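Local coordinates for Alpha/beta hydrolase fold-3 domain-containing protein (Enterococcus faecalis, PDB 2QRU) that is of unknown function but has an alpha/beta-hydrolase fold and is therefore probably a hydrolase, at residues C101-G106 with N129-T134; Y133-F138 with F226-K231; L202-L207 with G233-E238; T216-D221 with K242-L247. All coordinates share one frame; numbering follows the deposited sequence. Where two conformers were deposited one is given.

Interaction 1 lies deepest, about 4 Å from the centre of the chain, where buried strands 98-103 and 127-130 pair and a phosphate is bound. Interaction 4 continues the same sheet outward: Asn129 and Tyr131 bond to Thr216, whose strand in turn pairs with the outermost strand, 240-244, and chemistry shifts to serine hydroxyls. Interaction 2 shares Tyr133 and Thr134 with interaction 1 and sets that loop against helix 227-235, using aromatic rings, a carboxylate and waters. Interaction 3 takes up the far end of the same helix with apolar contacts and a water bridge. Interactions 2, 3 and 4 are all only partly buried.

Interaction 1: residues C101-G106 with N129-T134; sequences CGRSAG and NFYGYT. With PO4 (phosphate ion), chain B.
Ser104 N donates to Phe130 O at 2.8 Å and Phe130 N to Gly102 O at 3.0 Å, keeping the parallel strands 98-103 and 127-130 paired right up to the turn at Ser104. That turn is strained: phi 54° and psi -112° are unusual outside glycine. In it the CA-H of Ser104 faces Tyr131 O, with CA 3.5 Å from that oxygen, while CB meets the rim of the Tyr131 ring, 3.9 Å from CD1. The hydroxyl bonds to His249 NE2. A phosphate ion, probably from the crystallisation liquor, lies so close to this hydroxyl that the nature of the contact is doubtful; it accepts from Ala105 N, with O4 3.2 Å away. Tyr133 comes in beyond Gly132, its OH 3.4 Å from Ala105 CB; one water links this OH to Ser104 OG and the phosphate. In the next shell, Asn129 OD1 takes the N-H of Gly132 at 2.9 Å, an Asx motif, while ND2 bonds to Ser215 and Ser229. Arg103 and Tyr131 run side by side with planes 88° apart, both bonding to Asp250. Cys101 SG, anti to its backbone N, lies at the edge of the Phe130 ring, 4.0 Å from CE2. Glycine suits positions 102 and 106, where a CB would clash. The sequence and strained turn match the Gly-x-Ser-x-Gly nucleophile elbow of alpha/beta hydrolases, consistent with a catalytic triad of Ser104, His249 and Asp221.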
# COMPACT_ATOMS: atom_id res chain seq x y z
N CYS A 101 -4.14 -5.54 2.32
CA CYS A 101 -3.81 -5.49 0.89
C CYS A 101 -3.18 -4.13 0.62
O CYS A 101 -3.69 -3.10 1.08
CB CYS A 101 -5.08 -5.63 0.06
SG CYS A 101 -4.84 -5.47 -1.75
N GLY A 102 -2.08 -4.12 -0.12
CA GLY A 102 -1.33 -2.85 -0.34
C GLY A 102 -0.94 -2.70 -1.80
O GLY A 102 -0.50 -3.68 -2.43
N ARG A 103 -1.04 -1.47 -2.29
CA ARG A 103 -0.73 -1.14 -3.67
C ARG A 103 0.54 -0.26 -3.67
O ARG A 103 0.50 0.87 -3.16
CB ARG A 103 -1.90 -0.35 -4.22
CG ARG A 103 -1.66 0.17 -5.62
CD ARG A 103 -2.96 0.83 -6.15
NE ARG A 103 -2.87 1.32 -7.51
CZ ARG A 103 -3.95 1.77 -8.15
NH1 ARG A 103 -5.13 1.71 -7.53
NH2 ARG A 103 -3.88 2.23 -9.41
N SER A 104 1.62 -0.77 -4.25
CA SER A 104 2.90 -0.05 -4.37
C SER A 104 3.40 0.44 -3.00
O SER A 104 3.69 -0.40 -2.11
CB SER A 104 2.81 1.06 -5.42
OG SER A 104 4.11 1.56 -5.67
N ALA A 105 3.42 1.75 -2.77
CA ALA A 105 3.85 2.21 -1.43
C ALA A 105 2.95 1.59 -0.35
O ALA A 105 3.39 1.35 0.77
CB ALA A 105 3.78 3.73 -1.35
N GLY A 106 1.66 1.39 -0.67
CA GLY A 106 0.76 0.69 0.25
C GLY A 106 1.24 -0.71 0.63
O GLY A 106 0.96 -1.18 1.73
N ASN A 129 0.09 -8.33 -1.74
CA ASN A 129 1.05 -7.32 -2.18
C ASN A 129 0.95 -7.10 -3.70
O ASN A 129 1.26 -8.01 -4.47
CB ASN A 129 2.46 -7.83 -1.91
CG ASN A 129 3.49 -6.94 -2.54
OD1 ASN A 129 3.47 -5.74 -2.30
ND2 ASN A 129 4.39 -7.52 -3.32
N PHE A 130 0.55 -5.90 -4.09
CA PHE A 130 0.65 -5.43 -5.49
C PHE A 130 1.89 -4.56 -5.58
O PHE A 130 1.85 -3.39 -5.17
CB PHE A 130 -0.60 -4.66 -5.86
CG PHE A 130 -1.76 -5.55 -6.14
CD1 PHE A 130 -1.93 -6.07 -7.44
CD2 PHE A 130 -2.67 -5.85 -5.17
CE1 PHE A 130 -3.02 -6.94 -7.73
CE2 PHE A 130 -3.75 -6.70 -5.43
CZ PHE A 130 -3.94 -7.26 -6.70
N TYR A 131 2.99 -5.16 -6.07
CA TYR A 131 4.23 -4.45 -6.44
C TYR A 131 4.74 -3.44 -5.38
O TYR A 131 5.17 -2.32 -5.68
CB TYR A 131 4.14 -3.86 -7.86
CG TYR A 131 2.81 -3.23 -8.22
CD1 TYR A 131 2.52 -1.92 -7.86
CD2 TYR A 131 1.84 -3.95 -8.92
CE1 TYR A 131 1.29 -1.32 -8.20
CE2 TYR A 131 0.60 -3.37 -9.24
CZ TYR A 131 0.33 -2.07 -8.88
OH TYR A 131 -0.90 -1.50 -9.28
N GLY A 132 4.69 -3.91 -4.13
CA GLY A 132 5.30 -3.15 -3.02
C GLY A 132 6.79 -3.49 -2.87
O GLY A 132 7.44 -4.02 -3.79
N TYR A 133 7.30 -3.20 -1.67
CA TYR A 133 8.73 -3.33 -1.39
C TYR A 133 8.96 -3.44 0.11
O TYR A 133 8.06 -3.10 0.89
CB TYR A 133 9.48 -2.16 -2.00
CG TYR A 133 8.81 -0.81 -1.94
CD1 TYR A 133 7.94 -0.39 -2.97
CD2 TYR A 133 9.09 0.09 -0.89
CE1 TYR A 133 7.32 0.88 -2.94
CE2 TYR A 133 8.47 1.34 -0.87
CZ TYR A 133 7.62 1.74 -1.90
OH TYR A 133 7.02 2.99 -1.90
N THR A 134 10.16 -3.90 0.49
CA THR A 134 10.44 -4.28 1.87
C THR A 134 11.47 -3.31 2.49
O THR A 134 11.72 -3.36 3.69
CB THR A 134 11.03 -5.72 1.93
OG1 THR A 134 12.09 -5.81 0.98
CG2 THR A 134 9.95 -6.77 1.62
P PO4 B . 3.30 4.29 -6.31
O1 PO4 B . 4.66 3.68 -6.62
O2 PO4 B . 3.33 5.75 -6.77
O3 PO4 B . 2.19 3.63 -7.14
O4 PO4 B . 3.03 4.12 -4.83
O HOH W 1 6.00 3.80 -4.30

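Interaction 2: residues Y133-F138 with F226-K231; sequences YTDLEF and FRYSKK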
# COMPACT_ATOMS: atom_id res chain seq x y z
N TYR A 133 7.30 -3.20 -1.67
CA TYR A 133 8.73 -3.33 -1.39
C TYR A 133 8.96 -3.44 0.11
O TYR A 133 8.06 -3.10 0.89
CB TYR A 133 9.48 -2.16 -2.00
CG TYR A 133 8.81 -0.81 -1.94
CD1 TYR A 133 7.94 -0.39 -2.97
CD2 TYR A 133 9.09 0.09 -0.89
CE1 TYR A 133 7.32 0.88 -2.94
CE2 TYR A 133 8.47 1.34 -0.87
CZ TYR A 133 7.62 1.74 -1.90
OH TYR A 133 7.02 2.99 -1.90
N THR A 134 10.16 -3.90 0.49
CA THR A 134 10.44 -4.28 1.87
C THR A 134 11.47 -3.31 2.49
O THR A 134 11.72 -3.36 3.69
CB THR A 134 11.03 -5.72 1.93
OG1 THR A 134 12.09 -5.81 0.98
CG2 THR A 134 9.95 -6.77 1.62
N ASP A 135 12.05 -2.46 1.65
CA ASP A 135 13.00 -1.45 2.10
C ASP A 135 12.99 -0.32 1.06
O ASP A 135 12.28 -0.40 0.06
CB ASP A 135 14.40 -2.07 2.34
CG ASP A 135 15.08 -2.55 1.07
OD1 ASP A 135 15.13 -1.78 0.09
OD2 ASP A 135 15.58 -3.70 1.07
N LEU A 136 13.74 0.74 1.35
CA LEU A 136 13.72 1.93 0.51
C LEU A 136 15.01 2.07 -0.33
O LEU A 136 15.24 3.11 -0.97
CB LEU A 136 13.48 3.17 1.40
CG LEU A 136 12.13 3.11 2.15
CD1 LEU A 136 12.05 4.26 3.15
CD2 LEU A 136 10.95 3.10 1.21
N GLU A 137 15.85 1.01 -0.37
CA GLU A 137 17.18 1.15 -1.00
C GLU A 137 17.06 1.52 -2.47
O GLU A 137 17.88 2.25 -3.01
CB GLU A 137 18.00 -0.14 -0.87
CG GLU A 137 18.23 -0.54 0.56
CD GLU A 137 18.95 0.55 1.33
OE1 GLU A 137 19.98 1.06 0.83
OE2 GLU A 137 18.46 0.89 2.42
N PHE A 138 16.02 1.00 -3.13
CA PHE A 138 15.89 1.18 -4.57
C PHE A 138 15.73 2.66 -4.98
O PHE A 138 16.00 3.02 -6.13
CB PHE A 138 14.75 0.30 -5.12
CG PHE A 138 13.39 0.77 -4.70
CD1 PHE A 138 12.88 0.41 -3.46
CD2 PHE A 138 12.62 1.57 -5.53
CE1 PHE A 138 11.67 0.86 -3.04
CE2 PHE A 138 11.37 2.02 -5.13
CZ PHE A 138 10.89 1.67 -3.87
N PHE A 226 11.15 -5.61 -9.54
CA PHE A 226 10.20 -6.67 -9.16
C PHE A 226 10.81 -7.80 -8.32
O PHE A 226 10.07 -8.63 -7.76
CB PHE A 226 9.32 -7.15 -10.34
CG PHE A 226 9.92 -8.24 -11.20
CD1 PHE A 226 11.24 -8.19 -11.68
CD2 PHE A 226 9.11 -9.31 -11.60
CE1 PHE A 226 11.72 -9.21 -12.53
CE2 PHE A 226 9.57 -10.32 -12.47
CZ PHE A 226 10.87 -10.27 -12.90
N ARG A 227 12.14 -7.75 -8.15
CA ARG A 227 12.76 -8.66 -7.17
C ARG A 227 12.11 -8.50 -5.78
O ARG A 227 12.12 -9.44 -4.94
CB ARG A 227 14.27 -8.45 -7.08
CG ARG A 227 14.66 -7.03 -6.61
CD ARG A 227 16.17 -6.94 -6.25
NE ARG A 227 16.51 -5.58 -5.80
CZ ARG A 227 16.35 -5.14 -4.54
NH1 ARG A 227 15.90 -5.94 -3.56
NH2 ARG A 227 16.69 -3.87 -4.25
N TYR A 228 11.60 -7.30 -5.48
CA TYR A 228 10.97 -7.13 -4.15
C TYR A 228 9.76 -8.03 -4.00
O TYR A 228 9.58 -8.68 -2.96
CB TYR A 228 10.53 -5.69 -3.94
CG TYR A 228 11.71 -4.80 -3.52
CD1 TYR A 228 12.22 -4.85 -2.23
CD2 TYR A 228 12.29 -3.94 -4.44
CE1 TYR A 228 13.33 -4.04 -1.83
CE2 TYR A 228 13.40 -3.11 -4.05
CZ TYR A 228 13.90 -3.18 -2.74
OH TYR A 228 14.99 -2.34 -2.38
N SER A 229 8.89 -8.01 -5.02
CA SER A 229 7.70 -8.85 -4.94
C SER A 229 8.04 -10.33 -5.00
O SER A 229 7.33 -11.15 -4.43
CB SER A 229 6.67 -8.43 -6.00
OG SER A 229 6.14 -7.16 -5.67
N LYS A 230 9.11 -10.69 -5.70
CA LYS A 230 9.59 -12.11 -5.62
C LYS A 230 9.94 -12.47 -4.19
O LYS A 230 9.51 -13.52 -3.69
CB LYS A 230 10.84 -12.36 -6.47
CG LYS A 230 10.53 -12.27 -7.94
CD LYS A 230 11.81 -12.40 -8.73
CE LYS A 230 11.57 -12.32 -10.20
NZ LYS A 230 12.86 -12.15 -10.98
N LYS A 231 10.74 -11.63 -3.53
CA LYS A 231 11.14 -11.88 -2.15
C LYS A 231 9.89 -11.98 -1.27
O LYS A 231 9.77 -12.87 -0.42
CB LYS A 231 12.08 -10.77 -1.64
CG LYS A 231 12.45 -10.95 -0.16
CD LYS A 231 13.76 -10.28 0.21
CE LYS A 231 13.61 -8.77 0.19
NZ LYS A 231 14.87 -8.19 0.76
O HOH W 2 14.40 -5.74 2.49
O HOH W 3 16.76 -4.81 -1.05
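Tyr228, projecting from helix 227-235, meets Tyr133, Asp135 and Phe138 of the loop of residues 133-138. The apolar part is a CH-pi contact and an aromatic pair. Tyr133 CB sits over one face of the Tyr228 ring, 4.0 Å from its centroid, and Phe138 meets the ring obliquely, CD1 3.6 Å from Tyr228 CE2. On the opposite face from Tyr133 lies NH1 of Arg227, the neighbour of Tyr228 in the helix, offset toward the rim. Among the hydrogen bonds, the tyrosine hydroxyl gives a short one, Tyr228 OH to Asp135 OD1 at 2.5 Å, on the syn side of the carboxylate. Glu137 N donates to the same OD1 at 2.9 Å, from the anti side and the other face, closing an Asx turn. Tyrosine suits this site, which calls for both a flat apolar ring and a hydroxyl donor. Water completes the polar set: one molecule joins Thr134 OG1, Asp135 OD2 and Lys231 NZ, another joins OD2 to Arg227 NH1. Asp135 OD2 and Lys231 NZ stay 4.6 Å apart, too far for a salt bridge. Two donors thus fix the rotation of the carboxylate, and the nearby lysine and arginine, linked to it through waters, would tend to keep it ionised.

Interaction 3: residues L202-L207 with G233-E238; sequences LSDETL and GRTIPE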
# COMPACT_ATOMS: atom_id res chain seq x y z
N LEU A 202 12.90 -4.28 6.14
CA LEU A 202 12.49 -5.52 6.78
C LEU A 202 13.48 -6.61 6.41
O LEU A 202 13.74 -6.84 5.23
CB LEU A 202 11.07 -5.91 6.34
CG LEU A 202 10.02 -4.87 6.74
CD1 LEU A 202 8.75 -5.08 5.93
CD2 LEU A 202 9.75 -4.94 8.24
N SER A 203 14.00 -7.29 7.44
CA SER A 203 14.92 -8.41 7.23
C SER A 203 14.20 -9.65 6.75
O SER A 203 13.00 -9.81 6.97
CB SER A 203 15.67 -8.76 8.53
OG SER A 203 14.69 -9.19 9.46
N ASP A 204 14.94 -10.55 6.12
CA ASP A 204 14.41 -11.86 5.79
C ASP A 204 13.89 -12.56 7.03
O ASP A 204 12.82 -13.19 6.98
CB ASP A 204 15.46 -12.71 5.04
CG ASP A 204 15.72 -12.21 3.61
OD1 ASP A 204 15.03 -11.28 3.13
OD2 ASP A 204 16.63 -12.77 2.94
N GLU A 205 14.66 -12.49 8.12
CA GLU A 205 14.26 -13.02 9.42
C GLU A 205 12.82 -12.60 9.71
O GLU A 205 11.95 -13.44 9.94
CB GLU A 205 15.18 -12.48 10.51
CG GLU A 205 14.92 -13.09 11.89
CD GLU A 205 16.03 -12.80 12.90
OE1 GLU A 205 16.46 -13.75 13.58
OE2 GLU A 205 16.45 -11.63 13.04
N THR A 206 12.60 -11.30 9.71
CA THR A 206 11.28 -10.72 9.96
C THR A 206 10.21 -11.28 9.00
O THR A 206 9.13 -11.72 9.42
CB THR A 206 11.35 -9.16 9.95
OG1 THR A 206 12.10 -8.72 11.10
CG2 THR A 206 9.93 -8.51 10.00
N LEU A 207 10.50 -11.26 7.69
CA LEU A 207 9.54 -11.72 6.69
C LEU A 207 9.16 -13.17 6.94
O LEU A 207 8.02 -13.56 6.72
CB LEU A 207 10.11 -11.55 5.30
CG LEU A 207 10.28 -10.09 4.82
CD1 LEU A 207 11.02 -10.10 3.49
CD2 LEU A 207 8.92 -9.36 4.64
N GLY A 233 6.82 -12.79 -2.01
CA GLY A 233 6.00 -13.99 -2.21
C GLY A 233 6.72 -15.30 -1.97
O GLY A 233 6.10 -16.37 -2.00
N ARG A 234 8.03 -15.23 -1.75
CA ARG A 234 8.87 -16.46 -1.65
C ARG A 234 9.52 -16.60 -0.27
O ARG A 234 9.69 -17.71 0.25
CB ARG A 234 9.91 -16.49 -2.78
CG ARG A 234 9.26 -16.80 -4.11
CD ARG A 234 10.21 -16.55 -5.26
NE ARG A 234 9.55 -16.87 -6.53
CZ ARG A 234 10.08 -16.63 -7.73
NH1 ARG A 234 11.26 -16.03 -7.85
NH2 ARG A 234 9.42 -16.99 -8.84
N THR A 235 9.85 -15.47 0.35
CA THR A 235 10.51 -15.52 1.66
C THR A 235 9.50 -15.64 2.77
O THR A 235 9.75 -16.33 3.78
CB THR A 235 11.41 -14.28 1.83
OG1 THR A 235 12.41 -14.34 0.79
CG2 THR A 235 12.10 -14.30 3.18
N ILE A 236 8.37 -14.97 2.60
CA ILE A 236 7.26 -15.20 3.55
C ILE A 236 6.78 -16.65 3.33
O ILE A 236 6.56 -17.05 2.19
CB ILE A 236 6.11 -14.19 3.31
CG1 ILE A 236 6.65 -12.76 3.50
CG2 ILE A 236 4.93 -14.52 4.22
CD1 ILE A 236 5.60 -11.65 3.31
N PRO A 237 6.67 -17.46 4.40
CA PRO A 237 6.26 -18.87 4.15
C PRO A 237 4.85 -19.05 3.57
O PRO A 237 3.98 -18.17 3.76
CB PRO A 237 6.28 -19.49 5.57
CG PRO A 237 7.18 -18.62 6.34
CD PRO A 237 6.93 -17.24 5.84
N GLU A 238 4.63 -20.18 2.89
CA GLU A 238 3.26 -20.52 2.40
C GLU A 238 2.67 -19.42 1.50
O GLU A 238 1.44 -19.21 1.45
CB GLU A 238 2.32 -20.83 3.57
CG GLU A 238 2.88 -21.86 4.59
CD GLU A 238 3.13 -23.21 3.97
OE1 GLU A 238 2.52 -23.53 2.93
OE2 GLU A 238 3.92 -23.99 4.56
O HOH W 4 15.01 -13.94 0.47
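Leu207 meets Thr235 and Ile236 where the short helix 204-208 packs against the C-terminal part of helix 227-235, the crossover helix of a beta-alpha-beta unit between strands 213-218 and 240-244. Leu207 buries the most surface. Its CB is 4.0 Å from Thr235 CG2 and 4.1 Å from Ile236 CG1, touching one carbon of each residue. CG stands anti to the carbonyl carbon (chi1 -69°), and beyond it CD1 packs on Thr134 and Lys231, which ties this leucine to the neighbouring loop as well. An aliphatic residue suits a place enclosed from several sides. Thr235 presents two different branches. Its methyl CG2, anti to the backbone N, is turned to the short helix and also approaches Asp204 O at 4.0 Å, while its hydroxyl remains available for water. Ile236 supplies CG1, which comes 3.6 Å from Leu207 O; Pro237 CD also approaches that oxygen, at 3.9 Å. Phe210 touches Ile236 too. No direct hydrogen bond joins the two segments, so the fit rests on van der Waals contact. The short helix is held at its own start, where Ser203 is the N-cap and its OG accepts from Thr206 N at 3.0 Å. At the exposed margin a single water bridges the two segments, 3.2 Å from Asp204 OD2 and 2.6 Å from Thr235 OG1.

Interaction 4: residues T216-D221 with K242-L247; sequences TASSSD and KAVYYL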
# COMPACT_ATOMS: atom_id res chain seq x y z
N THR A 216 2.50 -9.98 -6.34
CA THR A 216 2.52 -9.86 -7.80
C THR A 216 3.16 -8.53 -8.24
O THR A 216 3.03 -7.52 -7.56
CB THR A 216 1.07 -9.99 -8.38
OG1 THR A 216 1.10 -9.88 -9.81
CG2 THR A 216 0.15 -8.87 -7.81
N ALA A 217 3.83 -8.57 -9.39
CA ALA A 217 4.49 -7.38 -9.95
C ALA A 217 4.86 -7.70 -11.37
O ALA A 217 4.96 -8.88 -11.75
CB ALA A 217 5.75 -7.03 -9.17
N SER A 218 5.04 -6.64 -12.15
CA SER A 218 5.42 -6.76 -13.54
C SER A 218 6.93 -6.83 -13.70
O SER A 218 7.66 -6.01 -13.11
CB SER A 218 4.90 -5.56 -14.31
OG SER A 218 5.40 -5.60 -15.64
N SER A 219 7.38 -7.76 -14.54
CA SER A 219 8.81 -7.86 -14.91
C SER A 219 9.38 -6.57 -15.47
O SER A 219 10.56 -6.26 -15.28
CB SER A 219 9.04 -8.99 -15.91
OG SER A 219 8.35 -8.78 -17.15
N SER A 220 8.50 -5.79 -16.10
CA SER A 220 8.85 -4.53 -16.76
C SER A 220 8.70 -3.30 -15.87
O SER A 220 8.86 -2.17 -16.32
CB SER A 220 7.97 -4.38 -18.00
OG SER A 220 8.39 -5.29 -18.99
N ASP A 221 8.42 -3.53 -14.58
CA ASP A 221 8.32 -2.44 -13.62
C ASP A 221 9.61 -1.62 -13.55
O ASP A 221 10.66 -2.12 -13.12
CB ASP A 221 8.02 -3.03 -12.23
CG ASP A 221 7.48 -2.00 -11.25
OD1 ASP A 221 7.88 -0.80 -11.36
OD2 ASP A 221 6.67 -2.42 -10.36
N LYS A 242 3.18 -14.26 -8.29
CA LYS A 242 2.69 -14.36 -9.67
C LYS A 242 3.21 -13.17 -10.44
O LYS A 242 2.87 -12.03 -10.14
CB LYS A 242 1.15 -14.41 -9.73
CG LYS A 242 0.50 -15.61 -9.02
CD LYS A 242 0.97 -16.87 -9.68
CE LYS A 242 0.15 -18.06 -9.24
NZ LYS A 242 0.31 -19.14 -10.26
N ALA A 243 4.07 -13.41 -11.42
CA ALA A 243 4.54 -12.32 -12.27
C ALA A 243 3.48 -11.95 -13.29
O ALA A 243 2.69 -12.81 -13.73
CB ALA A 243 5.81 -12.73 -12.99
N VAL A 244 3.46 -10.69 -13.70
CA VAL A 244 2.88 -10.35 -15.00
C VAL A 244 4.02 -9.79 -15.83
O VAL A 244 5.05 -9.37 -15.29
CB VAL A 244 1.68 -9.37 -14.89
CG1 VAL A 244 0.59 -9.94 -13.97
CG2 VAL A 244 2.12 -8.03 -14.40
N TYR A 245 3.84 -9.79 -17.15
CA TYR A 245 4.93 -9.47 -18.03
C TYR A 245 4.57 -8.24 -18.88
O TYR A 245 3.41 -8.02 -19.22
CB TYR A 245 5.34 -10.72 -18.87
CG TYR A 245 5.96 -11.81 -17.98
CD1 TYR A 245 7.28 -11.70 -17.55
CD2 TYR A 245 5.21 -12.89 -17.53
CE1 TYR A 245 7.86 -12.67 -16.70
CE2 TYR A 245 5.78 -13.87 -16.69
CZ TYR A 245 7.10 -13.74 -16.28
OH TYR A 245 7.67 -14.69 -15.43
N TYR A 246 5.57 -7.41 -19.14
CA TYR A 246 5.44 -6.37 -20.17
C TYR A 246 4.49 -5.21 -19.82
O TYR A 246 4.16 -4.41 -20.70
CB TYR A 246 5.14 -7.02 -21.55
CG TYR A 246 6.31 -7.86 -22.03
CD1 TYR A 246 7.58 -7.28 -22.20
CD2 TYR A 246 6.18 -9.23 -22.27
CE1 TYR A 246 8.68 -8.03 -22.63
CE2 TYR A 246 7.28 -10.01 -22.69
CZ TYR A 246 8.53 -9.39 -22.87
OH TYR A 246 9.63 -10.11 -23.29
N LEU A 247 4.08 -5.10 -18.56
CA LEU A 247 3.20 -4.01 -18.12
C LEU A 247 3.94 -2.99 -17.28
O LEU A 247 4.95 -3.32 -16.64
CB LEU A 247 2.02 -4.54 -17.29
CG LEU A 247 0.99 -5.37 -18.02
CD1 LEU A 247 -0.12 -5.79 -17.09
CD2 LEU A 247 0.44 -4.61 -19.24
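Thr216 reaches across to Lys242 with its side chain: OG1, anti to the backbone N (chi1 180°), donates to Lys242 O at 2.8 Å. The hydroxyl adds a side-chain bond across the strands, while Thr216 itself also bonds through its backbone to Asn129 and Tyr131. Ala217 takes over with its carbonyl, which accepts Val244 N at 3.1 Å; the donor stands 40° above the carbonyl plane. The methyl of Ala217 lies on the other face of the sheet from Thr216 and Ser218, against Tyr131. Ser218 brings its CB to 3.7 Å from Val244 CG2. Its OG gives a short bond to Leu247 O, 2.5 Å, and takes Ser220 N at 3.1 Å, an ST turn. A serine suits this place because one small hydroxyl can serve both as donor across the contact and as acceptor within its own turn. The two strands, 213-218 and 240-244, are the parallel pair of a beta-alpha-beta unit whose helix is 227-235, at the edge of the alpha/beta-hydrolase sheet. Ser219 N donates to Val244 O at 2.9 Å, and Ser219 OG lies 3.1 Å from Tyr245 CD1. Ser220 follows, OG 3.4 Å from Tyr246 CA. Asp221 closes a type I turn that began at Ser218, its N bonded to Ser218 O. Its carboxylate points to other partners: OD1 accepts from the backbone N of Glu223 and Val224, and OD2 bonds to His249 ND1, the geometry expected of the acid of a Ser-His-Asp triad.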